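Local coordinates for glycoside Hydrolase (Bacteroides uniformis, PDB 5TA0), which probably hydrolyses agarose-type galactans, holding a neoagarooligosaccharide in the cleft of its barrel domain, at residues F51-N56 / V79-E84; K119-N124 / G191-G196. All coordinates share one frame; numbering follows the deposited sequence.

Contact 1 lies in the buried heart of the barrel, where residues 51-56 leave strand 50-51 and pass beside strand 80-84; contact 2 is only partly buried and farther from the chain's centre, joining the last turn of helix 107-123 to the loop that enters strand 197-199. The two share no helix or strand, yet they touch: N56 and I55 of the first pack against Y121 of the second, and one ethanediol, probably from the crystallisation liquor, bonds to N56 and E192. Contact 1 mixes backbone bonds, a valine-phenylalanine core and a polar histidine-arginine pair at the sugar. Contact 2 has no direct hydrogen bond between its segments and rests mainly on the face of one tyrosine.

Contact 1 of 2, residues F51-N56 / V79-E84; sequences FHATIN and VYVGRE. With AAL (3,6-anhydro-alpha-L-galactopyranose), chain C; EDO (1,2-ethanediol), chain J.
H52 and R83 make the polar pair of this contact. R83 NH2 donates to H52 NE2 at 3.0 Å; the hydrogen bond lies close to the planes of both groups, although these stand 81° apart. R83 CB lies over one face of the imidazole, 3.8 Å from the ring centroid in a CH-pi contact, and the extended chain beyond it brings NH2 round to the ring edge, while E199, through a salt bridge, and N202 hold the other guanidinium nitrogens. A water spans H52 ND1 and R83 O. Between backbones, F51 N bonds to Y80 O at 3.1 Å, and R83 N reaches A53 O only weakly. G82 CA adds a CH...O contact to the same A53 O at 3.1 Å. Strands 50-51 and 80-84 are parallel neighbours of the beta/alpha barrel, linked by a beta-alpha-beta crossover through helix 69-76, and H52, R83 and E84 belong to its glycan pocket: H52 CE1 comes within 3.4 Å of C6 of the anhydrogalactose. Among apolar groups, F51 has CG wedged between its backbone N and carbonyl carbon (chi1 74°), which puts CD2 3.7 Å from V79 CG1 and CE2 equally near V81 CG1. I55 CG2 packs on V81 CG2, the side chains crossing at about a right angle, and T54 CG2 meets E84 CB at 3.6 Å.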
loop_
_atom_site.group_PDB
_atom_site.type_symbol
_atom_site.label_atom_id
_atom_site.label_comp_id
_atom_site.label_asym_id
_atom_site.label_seq_id
_atom_site.Cartn_x
_atom_site.Cartn_y
_atom_site.Cartn_z
ATOM N N PHE A 51 3.404 6.752 8.891
ATOM C CA PHE A 51 4.553 7.114 8.059
ATOM C C PHE A 51 5.778 6.315 8.466
ATOM O O PHE A 51 5.762 5.574 9.476
ATOM C CB PHE A 51 4.806 8.634 8.007
ATOM C CG PHE A 51 5.397 9.267 9.251
ATOM C CD1 PHE A 51 6.586 9.993 9.190
ATOM C CD2 PHE A 51 4.728 9.232 10.468
ATOM C CE1 PHE A 51 7.083 10.666 10.304
ATOM C CE2 PHE A 51 5.244 9.886 11.588
ATOM C CZ PHE A 51 6.421 10.587 11.511
ATOM N N HIS A 52 6.819 6.436 7.635
ATOM C CA HIS A 52 7.998 5.560 7.706
ATOM C C HIS A 52 8.994 6.162 8.680
ATOM O O HIS A 52 10.003 6.732 8.280
ATOM C CB HIS A 52 8.580 5.403 6.296
ATOM C CG HIS A 52 9.608 4.322 6.157
ATOM N ND1 HIS A 52 10.781 4.285 6.883
ATOM C CD2 HIS A 52 9.615 3.210 5.390
ATOM C CE1 HIS A 52 11.476 3.213 6.545
ATOM N NE2 HIS A 52 10.800 2.565 5.623
ATOM N N ALA A 53 8.726 6.008 9.975
ATOM C CA ALA A 53 9.491 6.620 11.058
ATOM C C ALA A 53 9.403 5.726 12.282
ATOM O O ALA A 53 8.741 4.700 12.266
ATOM C CB ALA A 53 8.965 8.021 11.357
ATOM N N THR A 54 10.109 6.116 13.321
ATOM C CA THR A 54 9.979 5.476 14.620
ATOM C C THR A 54 9.826 6.574 15.661
ATOM O O THR A 54 10.192 7.741 15.428
ATOM C CB THR A 54 11.216 4.635 14.991
ATOM O OG1 THR A 54 12.375 5.470 14.921
ATOM C CG2 THR A 54 11.373 3.451 14.057
ATOM N N ILE A 55 9.294 6.205 16.820
ATOM C CA ILE A 55 9.143 7.162 17.927
ATOM C C ILE A 55 10.455 7.614 18.557
ATOM O O ILE A 55 10.496 8.680 19.177
ATOM C CB ILE A 55 8.181 6.637 19.027
ATOM C CG1 ILE A 55 8.765 5.423 19.763
ATOM C CG2 ILE A 55 6.820 6.338 18.433
ATOM C CD1 ILE A 55 7.898 4.934 20.904
ATOM N N ASN A 56 11.530 6.850 18.346
ATOM C CA ASN A 56 12.801 7.064 19.056
ATOM C C ASN A 56 13.923 7.624 18.198
ATOM O O ASN A 56 15.001 7.878 18.703
ATOM C CB ASN A 56 13.258 5.816 19.825
ATOM C CG ASN A 56 13.419 4.601 18.942
ATOM O OD1 ASN A 56 12.557 4.293 18.115
ATOM N ND2 ASN A 56 14.508 3.891 19.127
ATOM N N VAL A 79 -1.274 10.146 14.359
ATOM C CA VAL A 79 -0.506 9.537 13.284
ATOM C C VAL A 79 0.341 8.412 13.850
ATOM O O VAL A 79 0.975 8.591 14.883
ATOM C CB VAL A 79 0.388 10.567 12.571
ATOM C CG1 VAL A 79 1.197 9.915 11.452
ATOM C CG2 VAL A 79 -0.450 11.717 12.030
ATOM N N TYR A 80 0.386 7.285 13.142
ATOM C CA TYR A 80 1.036 6.075 13.644
ATOM C C TYR A 80 2.366 5.788 12.923
ATOM O O TYR A 80 2.673 6.365 11.869
ATOM C CB TYR A 80 0.039 4.890 13.547
ATOM C CG TYR A 80 -1.150 5.166 14.445
ATOM C CD1 TYR A 80 -2.190 6.029 14.064
ATOM C CD2 TYR A 80 -1.199 4.624 15.728
ATOM C CE1 TYR A 80 -3.212 6.339 14.965
ATOM C CE2 TYR A 80 -2.223 4.934 16.616
ATOM C CZ TYR A 80 -3.205 5.789 16.230
ATOM O OH TYR A 80 -4.212 6.126 17.136
ATOM N N VAL A 81 3.143 4.904 13.512
ATOM C CA VAL A 81 4.432 4.463 12.968
ATOM C C VAL A 81 4.478 2.942 13.105
ATOM O O VAL A 81 3.673 2.381 13.852
ATOM C CB VAL A 81 5.628 5.151 13.653
ATOM C CG1 VAL A 81 5.583 6.654 13.426
ATOM C CG2 VAL A 81 5.673 4.850 15.130
ATOM N N GLY A 82 5.382 2.240 12.419
ATOM C CA GLY A 82 6.391 2.765 11.487
ATOM C C GLY A 82 7.221 1.619 10.936
ATOM O O GLY A 82 6.810 0.457 10.972
ATOM N N ARG A 83 8.380 1.959 10.404
ATOM C CA ARG A 83 9.275 0.988 9.773
ATOM C C ARG A 83 10.684 1.476 9.957
ATOM O O ARG A 83 10.922 2.697 9.967
ATOM C CB ARG A 83 8.942 0.842 8.277
ATOM C CG ARG A 83 9.785 -0.154 7.484
ATOM C CD ARG A 83 9.074 -0.483 6.188
ATOM N NE ARG A 83 9.725 -1.475 5.326
ATOM C CZ ARG A 83 10.554 -1.212 4.319
ATOM N NH1 ARG A 83 10.951 -2.197 3.524
ATOM N NH2 ARG A 83 10.958 0.011 4.067
ATOM N N GLU A 84 11.635 0.554 10.145
ATOM C CA GLU A 84 13.016 0.952 10.380
ATOM C C GLU A 84 13.976 -0.154 9.976
ATOM O O GLU A 84 13.832 -1.300 10.376
ATOM C CB GLU A 84 13.243 1.335 11.852
ATOM C CG GLU A 84 14.216 2.486 12.088
ATOM C CD GLU A 84 15.676 2.132 11.937
ATOM O OE1 GLU A 84 16.423 2.954 11.358
ATOM O OE2 GLU A 84 16.113 1.077 12.412
HETATM C C1 AAL C . 14.630 2.674 1.696
HETATM C C2 AAL C . 15.196 1.453 2.450
HETATM C C3 AAL C . 15.446 1.753 3.918
HETATM C C4 AAL C . 16.275 3.012 4.043
HETATM C C5 AAL C . 15.255 4.030 3.642
HETATM C C6 AAL C . 14.045 3.562 4.387
HETATM O O2 AAL C . 16.443 1.035 1.885
HETATM O O3 AAL C . 14.203 2.144 4.513
HETATM O O4 AAL C . 16.623 3.209 5.430
HETATM O O5 AAL C . 14.982 3.950 2.240
HETATM C C1 EDO J . 15.016 1.072 16.102
HETATM O O1 EDO J . 14.395 1.686 17.225
HETATM C C2 EDO J . 13.998 0.225 15.383
HETATM O O2 EDO J . 13.722 -0.968 16.112
HETATM O O HOH W 1 12.656 4.689 9.338
#

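Contact 2 of 2, residues K119-N124 / G191-G196; sequences KRYVQN and GEPKPG. With EDO (1,2-ethanediol), chain J.
Two hydroxyls grip OE1 of E192, the residue lying over the ring of Y121: ethanediol O1 donates to it at 2.7 Å, and Y183 OH bonds to it as well. The second hydroxyl of the diol, O2, donates to OE2 at 2.9 Å, so the small molecule clasps both carboxylate oxygens. In the barrel fold the packing of Y121 against E192 joins the C-terminal end of helix 107-123 to the loop that follows helix 170-183 and runs into strand 197-199. At the centre of the junction is a CH-pi contact. E192 CB sits 3.8 Å from the centroid of the Y121 ring and only 5° off its normal, squarely over the middle of one face. The tyrosine CG lies opposite its own backbone N (chi1 -172°), carrying the ring off the helix and against the loop, where CD2 is 3.4 Å from E192 N. From E192 CB the glutamate chain runs on extended, and its carboxylate is tilted 36° to the ring plane. At the far end Y121 OH bonds to E131 and packs against P193 CD at 4.0 Å. A leucine in place of Y121 would probably leave E131 without that hydroxyl and E192 CB without a flat face to rest on. At the next residue of the helix, V122 CG2 touches G191 N at 3.7 Å.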
loop_
_atom_site.group_PDB
_atom_site.type_symbol
_atom_site.label_atom_id
_atom_site.label_comp_id
_atom_site.label_asym_id
_atom_site.label_seq_id
_atom_site.Cartn_x
_atom_site.Cartn_y
_atom_site.Cartn_z
ATOM N N LYS A 119 19.783 -0.707 26.155
ATOM C CA LYS A 119 20.022 0.214 27.281
ATOM C C LYS A 119 19.664 1.644 26.900
ATOM O O LYS A 119 19.004 2.344 27.699
ATOM C CB LYS A 119 21.466 0.105 27.792
ATOM C CG LYS A 119 21.768 1.013 28.967
ATOM C CD LYS A 119 23.147 0.731 29.528
ATOM C CE LYS A 119 23.568 1.783 30.542
ATOM N NZ LYS A 119 24.710 1.279 31.356
ATOM N N ARG A 120 20.045 2.071 25.699
ATOM C CA ARG A 120 19.718 3.404 25.222
ATOM C C ARG A 120 18.211 3.599 25.098
ATOM O O ARG A 120 17.701 4.658 25.455
ATOM C CB ARG A 120 20.411 3.705 23.895
ATOM C CG ARG A 120 20.268 5.152 23.463
ATOM C CD ARG A 120 21.477 5.649 22.687
ATOM N NE ARG A 120 21.522 5.140 21.324
ATOM C CZ ARG A 120 22.226 4.080 20.942
ATOM N NH1 ARG A 120 22.955 3.409 21.828
ATOM N NH2 ARG A 120 22.191 3.687 19.674
ATOM N N TYR A 121 17.488 2.585 24.616
ATOM C CA TYR A 121 16.022 2.668 24.544
ATOM C C TYR A 121 15.399 2.777 25.948
ATOM O O TYR A 121 14.532 3.636 26.195
ATOM C CB TYR A 121 15.416 1.476 23.768
ATOM C CG TYR A 121 13.945 1.694 23.549
ATOM C CD1 TYR A 121 13.469 2.339 22.412
ATOM C CD2 TYR A 121 12.998 1.315 24.519
ATOM C CE1 TYR A 121 12.130 2.586 22.258
ATOM C CE2 TYR A 121 11.667 1.576 24.370
ATOM C CZ TYR A 121 11.217 2.206 23.219
ATOM O OH TYR A 121 9.869 2.472 23.058
ATOM N N VAL A 122 15.863 1.924 26.853
ATOM C CA VAL A 122 15.389 1.903 28.231
ATOM C C VAL A 122 15.561 3.259 28.920
ATOM O O VAL A 122 14.665 3.674 29.665
ATOM C CB VAL A 122 16.112 0.776 29.004
ATOM C CG1 VAL A 122 15.984 0.951 30.519
ATOM C CG2 VAL A 122 15.579 -0.581 28.555
ATOM N N GLN A 123 16.675 3.934 28.662
ATOM C CA GLN A 123 16.941 5.253 29.259
ATOM C C GLN A 123 16.181 6.389 28.588
ATOM O O GLN A 123 16.067 7.489 29.150
ATOM C CB GLN A 123 18.443 5.557 29.255
ATOM C CG GLN A 123 19.216 4.617 30.176
ATOM C CD GLN A 123 20.726 4.767 30.101
ATOM O OE1 GLN A 123 21.278 5.278 29.130
ATOM N NE2 GLN A 123 21.405 4.287 31.129
ATOM N N ASN A 124 15.632 6.145 27.396
ATOM C CA ASN A 124 14.943 7.178 26.619
ATOM C C ASN A 124 13.478 7.231 27.043
ATOM O O ASN A 124 12.559 6.964 26.279
ATOM C CB ASN A 124 15.103 6.894 25.115
ATOM C CG ASN A 124 14.814 8.099 24.251
ATOM O OD1 ASN A 124 14.446 9.169 24.736
ATOM N ND2 ASN A 124 15.002 7.937 22.925
ATOM N N GLY A 191 12.630 -2.570 27.423
ATOM C CA GLY A 191 13.159 -2.529 26.060
ATOM C C GLY A 191 12.070 -2.242 25.048
ATOM O O GLY A 191 10.892 -2.229 25.363
ATOM N N GLU A 192 12.493 -1.988 23.809
ATOM C CA GLU A 192 11.558 -1.634 22.742
ATOM C C GLU A 192 10.600 -2.790 22.460
ATOM O O GLU A 192 11.024 -3.926 22.360
ATOM C CB GLU A 192 12.356 -1.297 21.484
ATOM C CG GLU A 192 11.468 -0.848 20.336
ATOM C CD GLU A 192 12.229 -0.353 19.127
ATOM O OE1 GLU A 192 13.349 0.160 19.245
ATOM O OE2 GLU A 192 11.642 -0.435 18.010
ATOM N N PRO A 193 9.304 -2.524 22.301
ATOM C CA PRO A 193 8.401 -3.595 21.930
ATOM C C PRO A 193 8.812 -4.359 20.673
ATOM O O PRO A 193 9.370 -3.782 19.737
ATOM C CB PRO A 193 7.068 -2.870 21.717
ATOM C CG PRO A 193 7.185 -1.685 22.617
ATOM C CD PRO A 193 8.589 -1.250 22.511
ATOM N N LYS A 194 8.551 -5.654 20.652
ATOM C CA LYS A 194 8.849 -6.477 19.483
ATOM C C LYS A 194 8.148 -5.917 18.244
ATOM O O LYS A 194 7.063 -5.340 18.325
ATOM C CB LYS A 194 8.401 -7.928 19.690
ATOM C CG LYS A 194 9.116 -8.663 20.805
ATOM C CD LYS A 194 10.411 -9.286 20.344
ATOM C CE LYS A 194 11.227 -9.693 21.575
ATOM N NZ LYS A 194 12.582 -10.207 21.285
ATOM N N PRO A 195 8.780 -6.085 17.071
ATOM C CA PRO A 195 8.072 -5.706 15.837
ATOM C C PRO A 195 6.783 -6.459 15.631
ATOM O O PRO A 195 6.675 -7.635 16.012
ATOM C CB PRO A 195 9.086 -6.016 14.724
ATOM C CG PRO A 195 10.127 -6.816 15.320
ATOM C CD PRO A 195 10.075 -6.728 16.802
ATOM N N GLY A 196 5.803 -5.797 15.019
ATOM C CA GLY A 196 4.609 -6.496 14.584
ATOM C C GLY A 196 4.806 -7.382 13.374
ATOM O O GLY A 196 4.095 -8.364 13.178
HETATM C C1 EDO J . 15.016 1.072 16.102
HETATM O O1 EDO J . 14.395 1.686 17.225
HETATM C C2 EDO J . 13.998 0.225 15.383
HETATM O O2 EDO J . 13.722 -0.968 16.112
#